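Long-range contacts in glycosaminoglycan xylosylkinase (Hydra vulgaris, PDB 5XOM), which probably phosphorylates xylose in the glycosaminoglycan linkage region of proteoglycans, as a secretory-pathway kinase of the Fam20 family: residues Phe110-Asn118 against Gly128-Ile136; Ile177-Phe186 against Arg195-Met206. All blocks are in the same frame, centred on the assembly; numbering follows the deposited sequence.

Interaction 1. Residues Phe110-Asn118 against Gly128-Ile136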
loop_
_atom_site.group_PDB
_atom_site.type_symbol
_atom_site.label_atom_id
_atom_site.label_comp_id
_atom_site.label_asym_id
_atom_site.label_seq_id
_atom_site.Cartn_x
_atom_site.Cartn_y
_atom_site.Cartn_z
ATOM N N PHE A 110 10.684 -24.752 -2.986
ATOM C CA PHE A 110 9.785 -25.323 -3.985
ATOM C C PHE A 110 9.162 -26.604 -3.451
ATOM O O PHE A 110 9.876 -27.569 -3.158
ATOM C CB PHE A 110 10.502 -25.603 -5.306
ATOM C CG PHE A 110 9.623 -26.272 -6.325
ATOM C CD1 PHE A 110 8.575 -25.578 -6.908
ATOM C CD2 PHE A 110 9.833 -27.595 -6.689
ATOM C CE1 PHE A 110 7.754 -26.187 -7.843
ATOM C CE2 PHE A 110 9.015 -28.212 -7.628
ATOM C CZ PHE A 110 7.975 -27.505 -8.203
ATOM N N LYS A 111 7.840 -26.597 -3.300
ATOM C CA LYS A 111 7.087 -27.761 -2.846
ATOM C C LYS A 111 6.315 -28.369 -4.006
ATOM O O LYS A 111 5.352 -27.753 -4.490
ATOM C CB LYS A 111 6.140 -27.367 -1.716
ATOM C CG LYS A 111 6.894 -26.762 -0.557
ATOM C CD LYS A 111 6.257 -27.100 0.763
ATOM C CE LYS A 111 7.128 -26.587 1.884
ATOM N NZ LYS A 111 6.406 -26.589 3.174
ATOM N N PRO A 112 6.704 -29.542 -4.492
ATOM C CA PRO A 112 6.006 -30.139 -5.634
ATOM C C PRO A 112 4.639 -30.690 -5.251
ATOM O O PRO A 112 4.383 -31.050 -4.100
ATOM C CB PRO A 112 6.954 -31.262 -6.084
ATOM C CG PRO A 112 7.741 -31.594 -4.871
ATOM C CD PRO A 112 7.883 -30.325 -4.081
ATOM N N LYS A 113 3.758 -30.750 -6.244
ATOM C CA LYS A 113 2.496 -31.469 -6.106
ATOM C C LYS A 113 2.730 -32.943 -5.790
ATOM O O LYS A 113 3.570 -33.603 -6.414
ATOM C CB LYS A 113 1.690 -31.324 -7.394
ATOM C CG LYS A 113 0.463 -32.203 -7.471
ATOM C CD LYS A 113 -0.216 -32.073 -8.822
ATOM C CE LYS A 113 -0.983 -33.337 -9.154
ATOM N NZ LYS A 113 -2.442 -33.155 -9.159
ATOM N N ARG A 114 1.979 -33.461 -4.809
ATOM C CA ARG A 114 2.074 -34.859 -4.404
ATOM C C ARG A 114 0.743 -35.594 -4.418
ATOM O O ARG A 114 0.741 -36.824 -4.324
ATOM C CB ARG A 114 2.672 -34.970 -2.993
ATOM C CG ARG A 114 3.906 -34.120 -2.781
ATOM C CD ARG A 114 5.071 -34.620 -3.595
ATOM N NE ARG A 114 5.211 -36.063 -3.487
ATOM C CZ ARG A 114 6.030 -36.665 -2.630
ATOM N NH1 ARG A 114 6.775 -35.946 -1.802
ATOM N NH2 ARG A 114 6.104 -37.982 -2.593
ATOM N N TYR A 115 -0.381 -34.887 -4.503
ATOM C CA TYR A 115 -1.703 -35.488 -4.423
ATOM C C TYR A 115 -2.618 -34.811 -5.427
ATOM O O TYR A 115 -2.366 -33.683 -5.863
ATOM C CB TYR A 115 -2.341 -35.330 -3.033
ATOM C CG TYR A 115 -1.629 -35.972 -1.864
ATOM C CD1 TYR A 115 -1.613 -37.351 -1.699
ATOM C CD2 TYR A 115 -0.992 -35.196 -0.916
ATOM C CE1 TYR A 115 -0.976 -37.932 -0.616
ATOM C CE2 TYR A 115 -0.352 -35.767 0.167
ATOM C CZ TYR A 115 -0.346 -37.135 0.312
ATOM O OH TYR A 115 0.293 -37.706 1.390
ATOM N N SER A 116 -3.703 -35.501 -5.769
ATOM C CA SER A 116 -4.805 -34.847 -6.453
ATOM C C SER A 116 -5.487 -33.847 -5.522
ATOM O O SER A 116 -5.414 -33.953 -4.291
ATOM C CB SER A 116 -5.840 -35.869 -6.920
ATOM O OG SER A 116 -5.251 -36.848 -7.748
ATOM N N ARG A 117 -6.212 -32.897 -6.127
ATOM C CA ARG A 117 -6.920 -31.899 -5.328
ATOM C C ARG A 117 -7.980 -32.525 -4.446
ATOM O O ARG A 117 -8.276 -31.998 -3.369
ATOM C CB ARG A 117 -7.606 -30.869 -6.223
ATOM C CG ARG A 117 -6.650 -29.961 -6.949
ATOM C CD ARG A 117 -6.015 -28.909 -6.006
ATOM N NE ARG A 117 -5.432 -27.854 -6.809
ATOM C CZ ARG A 117 -4.250 -27.965 -7.390
ATOM N NH1 ARG A 117 -3.503 -29.052 -7.237
ATOM N NH2 ARG A 117 -3.793 -26.966 -8.133
ATOM N N ASN A 118 -8.546 -33.653 -4.862
ATOM C CA ASN A 118 -9.644 -34.255 -4.124
ATOM C C ASN A 118 -9.211 -35.433 -3.261
ATOM O O ASN A 118 -10.070 -36.171 -2.771
ATOM C CB ASN A 118 -10.757 -34.666 -5.083
ATOM C CG ASN A 118 -10.323 -35.742 -6.047
ATOM O OD1 ASN A 118 -9.134 -36.018 -6.196
ATOM N ND2 ASN A 118 -11.289 -36.368 -6.701
ATOM N N GLY A 128 0.830 -37.767 5.965
ATOM C CA GLY A 128 1.021 -37.538 4.541
ATOM C C GLY A 128 2.139 -36.558 4.211
ATOM O O GLY A 128 2.843 -36.025 5.074
ATOM N N TYR A 129 2.289 -36.332 2.906
ATOM C CA TYR A 129 3.241 -35.375 2.363
ATOM C C TYR A 129 2.719 -33.952 2.497
ATOM O O TYR A 129 1.518 -33.714 2.648
ATOM C CB TYR A 129 3.502 -35.628 0.880
ATOM C CG TYR A 129 3.833 -37.057 0.531
ATOM C CD1 TYR A 129 4.832 -37.737 1.193
ATOM C CD2 TYR A 129 3.139 -37.724 -0.452
ATOM C CE1 TYR A 129 5.134 -39.041 0.874
ATOM C CE2 TYR A 129 3.436 -39.033 -0.770
ATOM C CZ TYR A 129 4.433 -39.686 -0.104
ATOM O OH TYR A 129 4.736 -40.990 -0.419
ATOM N N ASP A 130 3.646 -33.000 2.405
ATOM C CA ASP A 130 3.273 -31.597 2.260
ATOM C C ASP A 130 2.396 -31.407 1.024
ATOM O O ASP A 130 2.714 -31.918 -0.054
ATOM C CB ASP A 130 4.543 -30.752 2.125
ATOM C CG ASP A 130 5.172 -30.413 3.461
ATOM O OD1 ASP A 130 4.725 -30.981 4.475
ATOM O OD2 ASP A 130 6.145 -29.621 3.489
ATOM N N ARG A 131 1.295 -30.665 1.181
ATOM C CA ARG A 131 0.418 -30.308 0.062
ATOM C C ARG A 131 0.811 -28.931 -0.459
ATOM O O ARG A 131 0.695 -27.928 0.258
ATOM C CB ARG A 131 -1.059 -30.305 0.459
ATOM C CG ARG A 131 -1.735 -31.677 0.465
ATOM C CD ARG A 131 -1.223 -32.560 1.579
ATOM N NE ARG A 131 -1.871 -32.219 2.829
ATOM C CZ ARG A 131 -1.630 -32.820 3.980
ATOM N NH1 ARG A 131 -0.757 -33.819 4.078
ATOM N NH2 ARG A 131 -2.275 -32.425 5.069
ATOM N N HIS A 132 1.259 -28.882 -1.711
ATOM C CA HIS A 132 1.691 -27.620 -2.303
ATOM C C HIS A 132 0.547 -26.617 -2.371
ATOM O O HIS A 132 0.753 -25.416 -2.172
ATOM C CB HIS A 132 2.259 -27.868 -3.696
ATOM C CG HIS A 132 1.208 -28.143 -4.727
ATOM N ND1 HIS A 132 0.328 -29.200 -4.629
ATOM C CD2 HIS A 132 0.875 -27.482 -5.863
ATOM C CE1 HIS A 132 -0.488 -29.193 -5.667
ATOM N NE2 HIS A 132 -0.178 -28.161 -6.433
ATOM N N ASN A 133 -0.661 -27.083 -2.690
ATOM C CA ASN A 133 -1.786 -26.169 -2.819
ATOM C C ASN A 133 -2.222 -25.634 -1.470
ATOM O O ASN A 133 -2.826 -24.558 -1.408
ATOM C CB ASN A 133 -2.965 -26.858 -3.519
ATOM C CG ASN A 133 -3.513 -28.028 -2.717
ATOM O OD1 ASN A 133 -2.756 -28.887 -2.254
ATOM N ND2 ASN A 133 -4.833 -28.056 -2.532
ATOM N N ALA A 134 -1.910 -26.358 -0.393
ATOM C CA ALA A 134 -2.224 -25.874 0.946
ATOM C C ALA A 134 -1.389 -24.652 1.302
ATOM O O ALA A 134 -1.889 -23.732 1.961
ATOM C CB ALA A 134 -2.009 -26.988 1.970
ATOM N N GLU A 135 -0.116 -24.622 0.881
ATOM C CA GLU A 135 0.716 -23.447 1.130
ATOM C C GLU A 135 0.119 -22.211 0.474
ATOM O O GLU A 135 0.108 -21.130 1.071
ATOM C CB GLU A 135 2.148 -23.667 0.620
ATOM C CG GLU A 135 2.980 -24.679 1.408
ATOM C CD GLU A 135 3.595 -24.123 2.701
ATOM O OE1 GLU A 135 3.162 -23.056 3.198
ATOM O OE2 GLU A 135 4.527 -24.770 3.225
ATOM N N ILE A 136 -0.372 -22.352 -0.760
ATOM C CA ILE A 136 -0.982 -21.224 -1.461
ATOM C C ILE A 136 -2.230 -20.752 -0.727
ATOM O O ILE A 136 -2.405 -19.557 -0.466
ATOM C CB ILE A 136 -1.298 -21.609 -2.916
ATOM C CG1 ILE A 136 -0.007 -21.974 -3.650
ATOM C CG2 ILE A 136 -2.006 -20.464 -3.630
ATOM C CD1 ILE A 136 -0.237 -22.707 -4.934
HETATM O O HOH W 1 5.102 -31.085 -1.372
HETATM O O HOH W 2 0.082 -31.865 -3.423
#
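Lys111, near the end of strand 106-112, pairs with Glu135 in the first turn of helix 132-144, consistent with the strand-lysine to helix-glutamate salt bridge of kinase-like folds. Lys111 NZ meets Glu135 OE2 at 2.6 Å, nearly along the C-O axis. Asp130 OD2 takes the same nitrogen at 3.1 Å, but from 44° above its carboxylate plane. Where the strand gives way to loop, Lys113 CB sits over one face of the His132 ring, 3.7 Å from its centroid, a CH-pi contact. The ring is turned there by a chi1 of 75°, with CG between the backbone N and the carbonyl carbon, and Glu207 takes its NE2. One water bridges Pro112 O and Asp130 O; a second joins Arg114 N to His132 ND1. Farther along, the Arg114 guanidinium lies flat on Tyr129, centres 3.8 Å apart and planes at 17°, a stacked cation-pi contact. Tyr115 OH accepts a nearly straight bond from Tyr129 N at 2.9 Å. Two carboxylates on one amine thus fix where Lys111 NZ lies between strand and helix, while the stack and the Tyr115 bond hold the partly exposed loop side.

Interaction 2. Residues Ile177-Phe186 against Arg195-Met206. With NAG (2-acetamido-2-deoxy-beta-D-glucopyranose), chain C.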
loop_
_atom_site.group_PDB
_atom_site.type_symbol
_atom_site.label_atom_id
_atom_site.label_comp_id
_atom_site.label_asym_id
_atom_site.label_seq_id
_atom_site.Cartn_x
_atom_site.Cartn_y
_atom_site.Cartn_z
ATOM N N ILE A 177 14.755 -39.260 -11.740
ATOM C CA ILE A 177 14.466 -40.562 -12.327
ATOM C C ILE A 177 13.252 -40.417 -13.233
ATOM O O ILE A 177 12.590 -39.381 -13.259
ATOM C CB ILE A 177 14.184 -41.648 -11.265
ATOM C CG1 ILE A 177 12.930 -41.282 -10.464
ATOM C CG2 ILE A 177 15.380 -41.867 -10.348
ATOM C CD1 ILE A 177 12.507 -42.350 -9.478
ATOM N N LYS A 178 12.958 -41.482 -13.975
ATOM C CA LYS A 178 11.701 -41.588 -14.698
ATOM C C LYS A 178 10.842 -42.659 -14.050
ATOM O O LYS A 178 11.352 -43.650 -13.523
ATOM C CB LYS A 178 11.915 -41.907 -16.186
ATOM C CG LYS A 178 12.768 -40.889 -16.916
ATOM C CD LYS A 178 13.275 -41.405 -18.255
ATOM C CE LYS A 178 12.176 -41.907 -19.157
ATOM N NZ LYS A 178 12.754 -42.376 -20.449
ATOM N N ASP A 179 9.531 -42.438 -14.066
ATOM C CA ASP A 179 8.593 -43.424 -13.557
ATOM C C ASP A 179 8.196 -44.384 -14.681
ATOM O O ASP A 179 8.693 -44.299 -15.807
ATOM C CB ASP A 179 7.401 -42.727 -12.893
ATOM C CG ASP A 179 6.455 -42.057 -13.884
ATOM O OD1 ASP A 179 6.663 -42.147 -15.116
ATOM O OD2 ASP A 179 5.490 -41.416 -13.417
ATOM N N LYS A 180 7.280 -45.307 -14.377
ATOM C CA LYS A 180 6.922 -46.330 -15.354
ATOM C C LYS A 180 6.262 -45.748 -16.600
ATOM O O LYS A 180 6.277 -46.398 -17.652
ATOM C CB LYS A 180 6.021 -47.392 -14.720
ATOM C CG LYS A 180 4.624 -46.931 -14.372
ATOM C CD LYS A 180 3.928 -47.955 -13.492
ATOM C CE LYS A 180 2.535 -47.497 -13.116
ATOM N NZ LYS A 180 1.676 -47.408 -14.335
ATOM N N ASP A 181 5.696 -44.545 -16.516
ATOM C CA ASP A 181 5.129 -43.880 -17.681
ATOM C C ASP A 181 6.110 -42.900 -18.307
ATOM O O ASP A 181 5.719 -42.119 -19.177
ATOM C CB ASP A 181 3.832 -43.150 -17.320
ATOM C CG ASP A 181 2.766 -44.083 -16.773
ATOM O OD1 ASP A 181 2.665 -45.228 -17.260
ATOM O OD2 ASP A 181 2.029 -43.669 -15.853
ATOM N N GLU A 182 7.376 -42.948 -17.890
ATOM C CA GLU A 182 8.457 -42.108 -18.415
ATOM C C GLU A 182 8.239 -40.623 -18.128
ATOM O O GLU A 182 8.793 -39.760 -18.811
ATOM C CB GLU A 182 8.647 -42.346 -19.917
ATOM C CG GLU A 182 8.855 -43.811 -20.270
ATOM C CD GLU A 182 9.448 -43.986 -21.653
ATOM O OE1 GLU A 182 8.780 -44.555 -22.533
ATOM O OE2 GLU A 182 10.594 -43.563 -21.862
ATOM N N ASN A 183 7.497 -40.301 -17.069
ATOM C CA ASN A 183 7.522 -38.948 -16.527
ATOM C C ASN A 183 8.841 -38.692 -15.811
ATOM O O ASN A 183 9.427 -39.592 -15.204
ATOM C CB ASN A 183 6.371 -38.729 -15.545
ATOM C CG ASN A 183 5.009 -38.881 -16.185
ATOM O OD1 ASN A 183 4.701 -38.229 -17.183
ATOM N ND2 ASN A 183 4.189 -39.761 -15.623
ATOM N N LEU A 184 9.300 -37.447 -15.868
ATOM C CA LEU A 184 10.514 -37.071 -15.160
ATOM C C LEU A 184 10.159 -36.733 -13.722
ATOM O O LEU A 184 9.218 -35.971 -13.469
ATOM C CB LEU A 184 11.197 -35.889 -15.853
ATOM C CG LEU A 184 12.454 -35.317 -15.203
ATOM C CD1 LEU A 184 13.530 -36.388 -15.066
ATOM C CD2 LEU A 184 12.967 -34.161 -16.051
ATOM N N CYS A 185 10.901 -37.313 -12.779
ATOM C CA CYS A 185 10.620 -37.190 -11.354
ATOM C C CYS A 185 11.917 -36.912 -10.607
ATOM O O CYS A 185 13.011 -37.038 -11.160
ATOM C CB CYS A 185 9.975 -38.463 -10.791
ATOM S SG CYS A 185 8.713 -39.261 -11.821
ATOM N N PHE A 186 11.791 -36.532 -9.336
ATOM C CA PHE A 186 12.942 -36.543 -8.443
ATOM C C PHE A 186 12.473 -36.911 -7.041
ATOM O O PHE A 186 11.311 -36.697 -6.688
ATOM C CB PHE A 186 13.717 -35.208 -8.449
ATOM C CG PHE A 186 13.028 -34.067 -7.736
ATOM C CD1 PHE A 186 12.132 -33.238 -8.403
ATOM C CD2 PHE A 186 13.326 -33.794 -6.409
ATOM C CE1 PHE A 186 11.518 -32.176 -7.745
ATOM C CE2 PHE A 186 12.720 -32.736 -5.743
ATOM C CZ PHE A 186 11.814 -31.926 -6.413
ATOM N N ARG A 195 13.767 -43.435 -3.444
ATOM C CA ARG A 195 13.459 -43.630 -4.854
ATOM C C ARG A 195 12.044 -44.161 -5.078
ATOM O O ARG A 195 11.459 -43.938 -6.144
ATOM C CB ARG A 195 14.507 -44.572 -5.452
ATOM C CG ARG A 195 14.174 -45.206 -6.782
ATOM C CD ARG A 195 15.330 -46.083 -7.241
ATOM N NE ARG A 195 15.494 -46.086 -8.690
ATOM C CZ ARG A 195 16.469 -45.442 -9.326
ATOM N NH1 ARG A 195 17.375 -44.763 -8.634
ATOM N NH2 ARG A 195 16.548 -45.489 -10.649
ATOM N N LYS A 196 11.469 -44.857 -4.102
ATOM C CA LYS A 196 10.121 -45.377 -4.305
ATOM C C LYS A 196 9.033 -44.348 -4.024
ATOM O O LYS A 196 7.860 -44.624 -4.294
ATOM C CB LYS A 196 9.885 -46.595 -3.413
ATOM C CG LYS A 196 10.664 -47.850 -3.776
ATOM C CD LYS A 196 10.889 -48.705 -2.532
ATOM C CE LYS A 196 10.522 -50.165 -2.770
ATOM N NZ LYS A 196 11.151 -50.734 -3.992
ATOM N N GLU A 197 9.388 -43.167 -3.519
ATOM C CA GLU A 197 8.423 -42.105 -3.228
ATOM C C GLU A 197 8.846 -40.810 -3.910
ATOM O O GLU A 197 9.172 -39.818 -3.249
ATOM C CB GLU A 197 8.287 -41.910 -1.720
ATOM C CG GLU A 197 7.716 -43.127 -0.993
ATOM C CD GLU A 197 7.683 -42.938 0.510
ATOM O OE1 GLU A 197 8.508 -43.565 1.206
ATOM O OE2 GLU A 197 6.848 -42.148 0.994
ATOM N N PRO A 198 8.862 -40.783 -5.240
ATOM C CA PRO A 198 9.268 -39.568 -5.944
ATOM C C PRO A 198 8.103 -38.604 -6.117
ATOM O O PRO A 198 6.930 -38.979 -6.055
ATOM C CB PRO A 198 9.733 -40.104 -7.302
ATOM C CG PRO A 198 8.811 -41.271 -7.543
ATOM C CD PRO A 198 8.506 -41.863 -6.184
ATOM N N ALA A 199 8.459 -37.342 -6.339
ATOM C CA ALA A 199 7.533 -36.359 -6.884
ATOM C C ALA A 199 7.696 -36.369 -8.396
ATOM O O ALA A 199 8.813 -36.225 -8.902
ATOM C CB ALA A 199 7.815 -34.961 -6.332
ATOM N N CYS A 200 6.592 -36.553 -9.112
ATOM C CA CYS A 200 6.630 -36.756 -10.552
ATOM C C CYS A 200 5.896 -35.640 -11.282
ATOM O O CYS A 200 4.848 -35.166 -10.828
ATOM C CB CYS A 200 6.029 -38.104 -10.919
ATOM S SG CYS A 200 7.127 -39.484 -10.532
ATOM N N ALA A 201 6.471 -35.218 -12.406
ATOM C CA ALA A 201 5.872 -34.250 -13.307
ATOM C C ALA A 201 4.851 -34.921 -14.226
ATOM O O ALA A 201 4.672 -36.139 -14.214
ATOM C CB ALA A 201 6.953 -33.566 -14.144
ATOM N N SER A 202 4.156 -34.092 -15.009
ATOM C CA SER A 202 3.406 -34.535 -16.192
ATOM C C SER A 202 4.328 -34.354 -17.397
ATOM O O SER A 202 4.563 -33.226 -17.839
ATOM C CB SER A 202 2.115 -33.740 -16.354
ATOM O OG SER A 202 1.405 -33.679 -15.132
ATOM N N ASN A 203 4.877 -35.473 -17.905
ATOM C CA ASN A 203 5.992 -35.540 -18.858
ATOM C C ASN A 203 7.156 -34.801 -18.187
ATOM O O ASN A 203 7.857 -35.401 -17.365
ATOM C CB ASN A 203 5.663 -35.087 -20.324
ATOM C CG ASN A 203 6.890 -35.329 -21.307
ATOM O OD1 ASN A 203 7.982 -35.530 -20.793
ATOM N ND2 ASN A 203 6.737 -35.316 -22.687
ATOM N N VAL A 204 7.383 -33.520 -18.473
ATOM C CA VAL A 204 8.438 -32.779 -17.785
ATOM C C VAL A 204 7.927 -31.553 -17.042
ATOM O O VAL A 204 8.737 -30.816 -16.468
ATOM C CB VAL A 204 9.580 -32.376 -18.743
ATOM C CG1 VAL A 204 10.181 -33.599 -19.418
ATOM C CG2 VAL A 204 9.083 -31.398 -19.783
ATOM N N THR A 205 6.623 -31.307 -17.022
ATOM C CA THR A 205 6.065 -30.102 -16.405
ATOM C C THR A 205 5.588 -30.438 -14.997
ATOM O O THR A 205 4.644 -31.216 -14.824
ATOM C CB THR A 205 4.924 -29.540 -17.250
ATOM O OG1 THR A 205 5.423 -29.268 -18.570
ATOM C CG2 THR A 205 4.369 -28.250 -16.644
ATOM N N MET A 206 6.232 -29.854 -13.988
ATOM C CA MET A 206 5.901 -30.166 -12.604
ATOM C C MET A 206 5.228 -28.974 -11.936
ATOM O O MET A 206 5.796 -27.876 -11.875
ATOM C CB MET A 206 7.141 -30.605 -11.826
ATOM C CG MET A 206 6.877 -30.886 -10.356
ATOM S SD MET A 206 8.389 -31.206 -9.446
ATOM C CE MET A 206 8.469 -32.965 -9.542
HETATM C C1 NAG C . 5.755 -35.315 -23.762
HETATM C C2 NAG C . 6.439 -35.467 -25.206
HETATM C C3 NAG C . 5.986 -36.728 -25.962
HETATM C C4 NAG C . 5.947 -37.961 -25.084
HETATM C C5 NAG C . 5.001 -37.687 -23.944
HETATM C C6 NAG C . 4.892 -38.853 -22.991
HETATM C C7 NAG C . 6.740 -33.098 -25.944
HETATM C C8 NAG C . 6.346 -32.100 -26.996
HETATM N N2 NAG C . 6.196 -34.314 -26.066
HETATM O O3 NAG C . 6.853 -36.962 -27.069
HETATM O O4 NAG C . 5.424 -39.051 -25.838
HETATM O O5 NAG C . 5.520 -36.605 -23.176
HETATM O O6 NAG C . 3.655 -38.832 -22.293
HETATM O O7 NAG C . 7.483 -32.804 -25.020
#
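Cys185 and Cys200 face each other as an antiparallel non-hydrogen-bonded pair, and their SG atoms close a disulfide of 2.1 Å that staples strands 184-186 and 199-200 of a small antiparallel sheet, completed by strand 176-178. Next along, Phe186 and Ala199 exchange both backbone bonds, and Ala201 N adds one to Leu184 O. Beyond the bridge the 202-205 type II' turn comes up against Asn183. Leu184 N reaches Asn203 O at 2.9 Å in an almost linear bond, while Asn183 OD1 accepts Asn203 N at 2.9 Å, the donor tilted 32° from the carbonyl plane. What sets the Asn183 amide is Asp179: its OD2 takes Asn183 ND2 at 3.0 Å through the syn lone pair, and its OD1 takes Asn183 N. With an alanine at Asn183 the amide is gone, and Asn203 N and Asp179 OD2 are likely to lose these partners, leaving the turn less firmly held. Asn203 ND2 carries the glycan, bonded to C1 of the NAG. On the face bearing Phe186 and Ala199, opposite the disulfide, Met206, bent at chi3 (-93°), brings CE to 3.6 Å from Phe186 CE1, its sulfur at the ring edge. Around this core, Leu184 and Ala201 lie against Leu160 of helix 160-164, and Ala199 touches Pro112 of strand 106-112.

In the fold
Interactions 1 and 2 meet through neighbouring strands of one antiparallel sheet, 106-112 and 205-212, with Met206 of interaction 2 packing on Phe110 and Pro112 of interaction 1. A polar tie joins them too: Tyr129 OH probably hydrogen-bonds Glu197 OE2. Their centres lie about 15 Å apart, but interaction 1 is about 12 Å from the chain centre and interaction 2 about 26 Å. Accordingly, in the inner contact buried charges join strand to helix, close to what is probably the kinase site, while its stack lies toward the partly exposed loop end. The outer one, a small three-stranded sheet with a glycosylated turn beside it, relies on backbone bonds, a disulfide and the Asn183 amide, which an aspartate of its own segment positions.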